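Local coordinates for geranylgeranyl pyrophosphate synthase (Corynebacterium glutamicum, PDB 3LK5), which probably catalyses the magnesium-dependent joining of isoprene units into longer prenyl diphosphates, at residues V284-A289 / E322-T327; L290-K295 / T327-E332. One frame throughout, in Å; residues are numbered along the deposited sequence.

Contact 1 of 2, residues V284-A289 / E322-T327; sequences VLLALA and EHIRAT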
loop_
_atom_site.group_PDB
_atom_site.type_symbol
_atom_site.label_atom_id
_atom_site.label_comp_id
_atom_site.label_asym_id
_atom_site.label_seq_id
_atom_site.Cartn_x
_atom_site.Cartn_y
_atom_site.Cartn_z
ATOM N N VAL A 284 13.441 22.050 9.498
ATOM C CA VAL A 284 14.461 22.503 10.432
ATOM C C VAL A 284 14.759 24.006 10.224
ATOM O O VAL A 284 14.918 24.738 11.210
ATOM C CB VAL A 284 15.759 21.675 10.287
ATOM C CG1 VAL A 284 16.940 22.358 10.993
ATOM C CG2 VAL A 284 15.523 20.231 10.857
ATOM N N LEU A 285 14.825 24.442 8.962
ATOM C CA LEU A 285 14.987 25.879 8.632
ATOM C C LEU A 285 13.917 26.734 9.350
ATOM O O LEU A 285 14.239 27.731 10.047
ATOM C CB LEU A 285 14.869 26.106 7.115
ATOM C CG LEU A 285 14.910 27.549 6.570
ATOM C CD1 LEU A 285 16.240 28.235 6.887
ATOM C CD2 LEU A 285 14.571 27.674 5.091
ATOM N N LEU A 286 12.647 26.364 9.164
ATOM C CA LEU A 286 11.553 27.113 9.795
ATOM C C LEU A 286 11.608 27.082 11.323
ATOM O O LEU A 286 11.391 28.118 11.968
ATOM C CB LEU A 286 10.173 26.660 9.264
ATOM C CG LEU A 286 8.949 27.373 9.859
ATOM C CD1 LEU A 286 8.955 28.922 9.611
ATOM C CD2 LEU A 286 7.635 26.712 9.369
ATOM N N ALA A 287 11.910 25.926 11.913
ATOM C CA ALA A 287 11.970 25.829 13.371
ATOM C C ALA A 287 13.072 26.722 13.953
ATOM O O ALA A 287 12.848 27.454 14.936
ATOM C CB ALA A 287 12.152 24.375 13.818
ATOM N N LEU A 288 14.252 26.663 13.344
ATOM C CA LEU A 288 15.360 27.512 13.724
ATOM C C LEU A 288 15.060 29.001 13.452
ATOM O O LEU A 288 15.440 29.854 14.274
ATOM C CB LEU A 288 16.654 27.078 13.030
ATOM C CG LEU A 288 17.282 25.710 13.396
ATOM C CD1 LEU A 288 18.395 25.360 12.380
ATOM C CD2 LEU A 288 17.841 25.712 14.821
ATOM N N ALA A 289 14.363 29.323 12.352
ATOM C CA ALA A 289 14.008 30.731 12.086
ATOM C C ALA A 289 13.102 31.302 13.182
ATOM O O ALA A 289 13.243 32.476 13.554
ATOM C CB ALA A 289 13.356 30.895 10.716
ATOM N N GLU A 322 12.218 36.701 3.364
ATOM C CA GLU A 322 13.233 37.675 3.824
ATOM C C GLU A 322 13.288 37.748 5.360
ATOM O O GLU A 322 14.371 37.900 5.925
ATOM C CB GLU A 322 13.067 39.069 3.173
ATOM C CG GLU A 322 13.385 39.133 1.651
ATOM C CD GLU A 322 14.726 38.433 1.264
ATOM O OE1 GLU A 322 15.691 38.471 2.045
ATOM O OE2 GLU A 322 14.814 37.840 0.165
ATOM N N HIS A 323 12.135 37.628 6.031
ATOM C CA HIS A 323 12.127 37.579 7.504
ATOM C C HIS A 323 12.926 36.349 7.967
ATOM O O HIS A 323 13.746 36.458 8.879
ATOM C CB HIS A 323 10.715 37.547 8.108
ATOM C CG HIS A 323 9.983 38.863 8.082
ATOM N ND1 HIS A 323 10.506 40.028 8.600
ATOM C CD2 HIS A 323 8.730 39.171 7.667
ATOM C CE1 HIS A 323 9.632 41.014 8.456
ATOM N NE2 HIS A 323 8.531 40.514 7.921
ATOM N N ILE A 324 12.705 35.196 7.323
ATOM C CA ILE A 324 13.467 33.996 7.632
ATOM C C ILE A 324 14.974 34.201 7.434
ATOM O O ILE A 324 15.764 33.900 8.328
ATOM C CB ILE A 324 12.943 32.761 6.814
ATOM C CG1 ILE A 324 11.566 32.356 7.333
ATOM C CG2 ILE A 324 13.923 31.552 6.906
ATOM C CD1 ILE A 324 10.817 31.353 6.406
ATOM N N ARG A 325 15.371 34.730 6.277
ATOM C CA ARG A 325 16.781 35.009 6.019
ATOM C C ARG A 325 17.413 35.916 7.092
ATOM O O ARG A 325 18.554 35.662 7.535
ATOM C CB ARG A 325 16.980 35.684 4.653
ATOM C CG ARG A 325 18.468 35.668 4.212
ATOM C CD ARG A 325 18.772 36.714 3.107
ATOM N NE ARG A 325 17.798 36.668 2.001
ATOM C CZ ARG A 325 17.812 35.766 1.016
ATOM N NH1 ARG A 325 18.768 34.824 0.962
ATOM N NH2 ARG A 325 16.874 35.809 0.080
ATOM N N ALA A 326 16.683 36.959 7.499
ATOM C CA ALA A 326 17.249 37.940 8.455
ATOM C C ALA A 326 17.548 37.317 9.820
ATOM O O ALA A 326 18.317 37.885 10.596
ATOM C CB ALA A 326 16.321 39.174 8.604
ATOM N N THR A 327 16.957 36.150 10.112
ATOM C CA THR A 327 17.175 35.479 11.399
ATOM C C THR A 327 18.576 34.852 11.517
ATOM O O THR A 327 19.055 34.591 12.624
ATOM C CB THR A 327 16.148 34.364 11.685
ATOM O OG1 THR A 327 16.342 33.313 10.739
ATOM C CG2 THR A 327 14.672 34.855 11.631
#

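Contact 2 of 2, residues L290-K295 / T327-E332; sequences LQRADK and TGAEEE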
loop_
_atom_site.group_PDB
_atom_site.type_symbol
_atom_site.label_atom_id
_atom_site.label_comp_id
_atom_site.label_asym_id
_atom_site.label_seq_id
_atom_site.Cartn_x
_atom_site.Cartn_y
_atom_site.Cartn_z
ATOM N N LEU A 290 12.182 30.478 13.685
ATOM C CA LEU A 290 11.244 30.931 14.714
ATOM C C LEU A 290 11.934 31.027 16.054
ATOM O O LEU A 290 11.769 32.017 16.765
ATOM C CB LEU A 290 9.992 30.057 14.779
ATOM C CG LEU A 290 9.064 30.199 13.572
ATOM C CD1 LEU A 290 8.021 29.042 13.526
ATOM C CD2 LEU A 290 8.386 31.570 13.573
ATOM N N GLN A 291 12.753 30.029 16.376
ATOM C CA GLN A 291 13.603 30.068 17.580
ATOM C C GLN A 291 14.375 31.401 17.666
ATOM O O GLN A 291 14.394 32.100 18.695
ATOM C CB GLN A 291 14.597 28.919 17.472
ATOM C CG GLN A 291 15.243 28.423 18.728
ATOM C CD GLN A 291 15.684 26.962 18.578
ATOM O OE1 GLN A 291 14.852 26.043 18.626
ATOM N NE2 GLN A 291 16.991 26.749 18.420
ATOM N N ARG A 292 15.021 31.752 16.564
ATOM C CA ARG A 292 15.819 32.967 16.516
ATOM C C ARG A 292 14.993 34.243 16.478
ATOM O O ARG A 292 15.315 35.211 17.177
ATOM C CB ARG A 292 16.718 32.908 15.283
ATOM C CG ARG A 292 17.737 31.836 15.315
ATOM C CD ARG A 292 18.376 31.733 13.937
ATOM N NE ARG A 292 19.640 31.051 14.073
ATOM C CZ ARG A 292 20.785 31.675 14.303
ATOM N NH1 ARG A 292 20.831 32.997 14.364
ATOM N NH2 ARG A 292 21.891 30.972 14.432
ATOM N N ALA A 293 13.929 34.269 15.677
ATOM C CA ALA A 293 13.133 35.491 15.497
ATOM C C ALA A 293 12.451 35.902 16.794
ATOM O O ALA A 293 12.294 37.118 17.069
ATOM C CB ALA A 293 12.089 35.310 14.420
ATOM N N ASP A 294 12.028 34.895 17.567
ATOM C CA ASP A 294 11.457 35.138 18.905
ATOM C C ASP A 294 12.410 35.951 19.774
ATOM O O ASP A 294 11.953 36.733 20.603
ATOM C CB ASP A 294 11.087 33.820 19.603
ATOM C CG ASP A 294 9.725 33.308 19.196
ATOM O OD1 ASP A 294 8.939 34.071 18.576
ATOM O OD2 ASP A 294 9.421 32.120 19.484
ATOM N N LYS A 295 13.721 35.773 19.570
ATOM C CA LYS A 295 14.770 36.533 20.287
ATOM C C LYS A 295 15.160 37.875 19.612
ATOM O O LYS A 295 15.684 38.780 20.260
ATOM C CB LYS A 295 16.037 35.676 20.455
ATOM C CG LYS A 295 15.838 34.377 21.260
ATOM C CD LYS A 295 16.298 34.587 22.692
ATOM C CE LYS A 295 15.755 33.523 23.650
ATOM N NZ LYS A 295 15.580 34.148 25.028
ATOM N N THR A 327 16.957 36.150 10.112
ATOM C CA THR A 327 17.175 35.479 11.399
ATOM C C THR A 327 18.576 34.852 11.517
ATOM O O THR A 327 19.055 34.591 12.624
ATOM C CB THR A 327 16.148 34.364 11.685
ATOM O OG1 THR A 327 16.342 33.313 10.739
ATOM C CG2 THR A 327 14.672 34.855 11.631
ATOM N N GLY A 328 19.242 34.611 10.386
ATOM C CA GLY A 328 20.486 33.838 10.417
ATOM C C GLY A 328 20.304 32.314 10.326
ATOM O O GLY A 328 21.302 31.563 10.309
ATOM N N ALA A 329 19.059 31.842 10.271
ATOM C CA ALA A 329 18.804 30.406 10.271
ATOM C C ALA A 329 19.367 29.730 9.015
ATOM O O ALA A 329 19.816 28.595 9.102
ATOM C CB ALA A 329 17.302 30.096 10.419
ATOM N N GLU A 330 19.344 30.413 7.868
ATOM C CA GLU A 330 19.866 29.807 6.625
ATOM C C GLU A 330 21.344 29.388 6.770
ATOM O O GLU A 330 21.737 28.250 6.434
ATOM C CB GLU A 330 19.624 30.736 5.425
ATOM C CG GLU A 330 20.203 30.192 4.094
ATOM C CD GLU A 330 19.999 31.148 2.960
ATOM O OE1 GLU A 330 19.809 32.385 3.215
ATOM O OE2 GLU A 330 20.042 30.693 1.801
ATOM N N GLU A 331 22.180 30.278 7.304
ATOM C CA GLU A 331 23.558 29.905 7.585
ATOM C C GLU A 331 23.715 28.772 8.577
ATOM O O GLU A 331 24.616 27.957 8.433
ATOM C CB GLU A 331 24.454 31.136 7.960
ATOM C CG GLU A 331 23.739 32.427 8.294
ATOM C CD GLU A 331 23.112 33.130 7.101
ATOM O OE1 GLU A 331 23.819 33.376 6.093
ATOM O OE2 GLU A 331 21.906 33.456 7.186
ATOM N N GLU A 332 22.871 28.704 9.607
ATOM C CA GLU A 332 22.933 27.583 10.529
ATOM C C GLU A 332 22.605 26.246 9.807
ATOM O O GLU A 332 23.249 25.226 10.028
ATOM C CB GLU A 332 21.956 27.814 11.704
ATOM C CG GLU A 332 22.088 26.788 12.811
ATOM C CD GLU A 332 21.303 27.162 14.108
ATOM O OE1 GLU A 332 20.655 28.249 14.177
ATOM O OE2 GLU A 332 21.349 26.341 15.059
#

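Contact 1 of 2, residues V284-A289 / E322-T327
Ile324 O is gripped twice by one residue: Thr327 donates to it from its hydroxyl, with OG1 2.5 Å from Ile324 O, and from its backbone N, 3.1 Å from the same oxygen. The hydroxyl lies in the plane of that carbonyl. It gets there because OG1 sits in the crowded position between the backbone N and the carbonyl carbon (chi1 66°), so the side chain folds back on the C-terminal part of helix 314-326. This leaves the hydroxyl over Ala289, with OG1 3.8 Å from Ala289 CB, while Thr327 CG2, anti to its own carbonyl carbon, reaches the Ala289 carbonyl oxygen at 3.4 Å.

No hydrogen bond spans 284-289 and 322-327; apolar packing joins them. Ile324 faces helix 284-296 and sets its CG2 branch against two residues one helical turn apart, 3.9 Å from Ala289 CB and 4.0 Å from Leu285 CD1. The Leu285 and Ile324 side chains cross nearly at right angles. Small Ala289 admits the close approach, its CA lying 5.5 Å from that of Ile324. Ile324 CD1 extends more loosely toward Leu286, whose other neighbours include Ile304 of helix 298-307, whereas Leu285 also packs on helix 236-263. The segment axes pass 9.9 Å apart at 69°, a steep helix-helix crossing whose side chains are buried, in an outlying part of the all-helical polyprenyl synthase fold.

Contact 2 of 2, residues L290-K295 / T327-E332
Arg292 lays its side chain along the turn between helices 314-326 and 329-347, its CB 3.9 Å from Thr327 CB and its CD 4.0 Å from Ala329 CB. The chain runs extended from CG to NE, carrying the guanidinium past the turn to Glu332. There NE and NH2 approach side-on and both converge on one oxygen, each 3.0 Å from Glu332 OE1. That oxygen lies in the guanidinium plane, but the carboxylate is turned 78° against it: NE meets OE1 nearly along its C-O axis, and NH2 comes from above the carboxylate plane. Glu332 arrives with CG anti to its backbone N and the rest of its chain extended.

The third nitrogen secures the turn itself. Arg292 NH1 donates to Thr327 O at 3.0 Å, a bent bond (136° at the hydrogen) with the oxygen tilted out of the guanidinium plane. Gln296 supplies a second donor to the same carbonyl. Gly328 O stands over the centre of one guanidinium face, 4.0 Å above it. The positive phi of Gly328 (87°) lets the chain turn out of the helical path before helix 329-347 begins. Deeper in, Ala293 CB meets Thr327 CG2 at 3.8 Å.

The Thr327 hydroxyl, which also bonds to Ile324 O, accepts from Ala329 N at 3.1 Å. This closes an ST turn across Gly328, the N-cap residue of helix 329-347, at the tight turn joining two successive helices of the all-helical prenyl synthase fold, braced by an arginine from helix 284-296.

Both contacts use helix 284-296, through consecutive parts of it, and their centres lie about 5 Å apart. Contact 1 sets its first half against the end of helix 314-326; contact 2 sets its second half against the turn at 327-328 and the first turn of helix 329-347, with Thr327 common to both. Chemistry follows side-chain burial: every touching residue of contact 1 is buried and the packing is mainly aliphatic, whereas contact 2 is partly buried and relies on a salt bridge and a hydrogen bond to a backbone carbonyl. Ala329 CB packs against Ala289 N, and Leu288 against Glu332, joining the two. Contact 1 also lies nearer the magnesium site, Leu286 being about 10 Å from Asp194 between side chains.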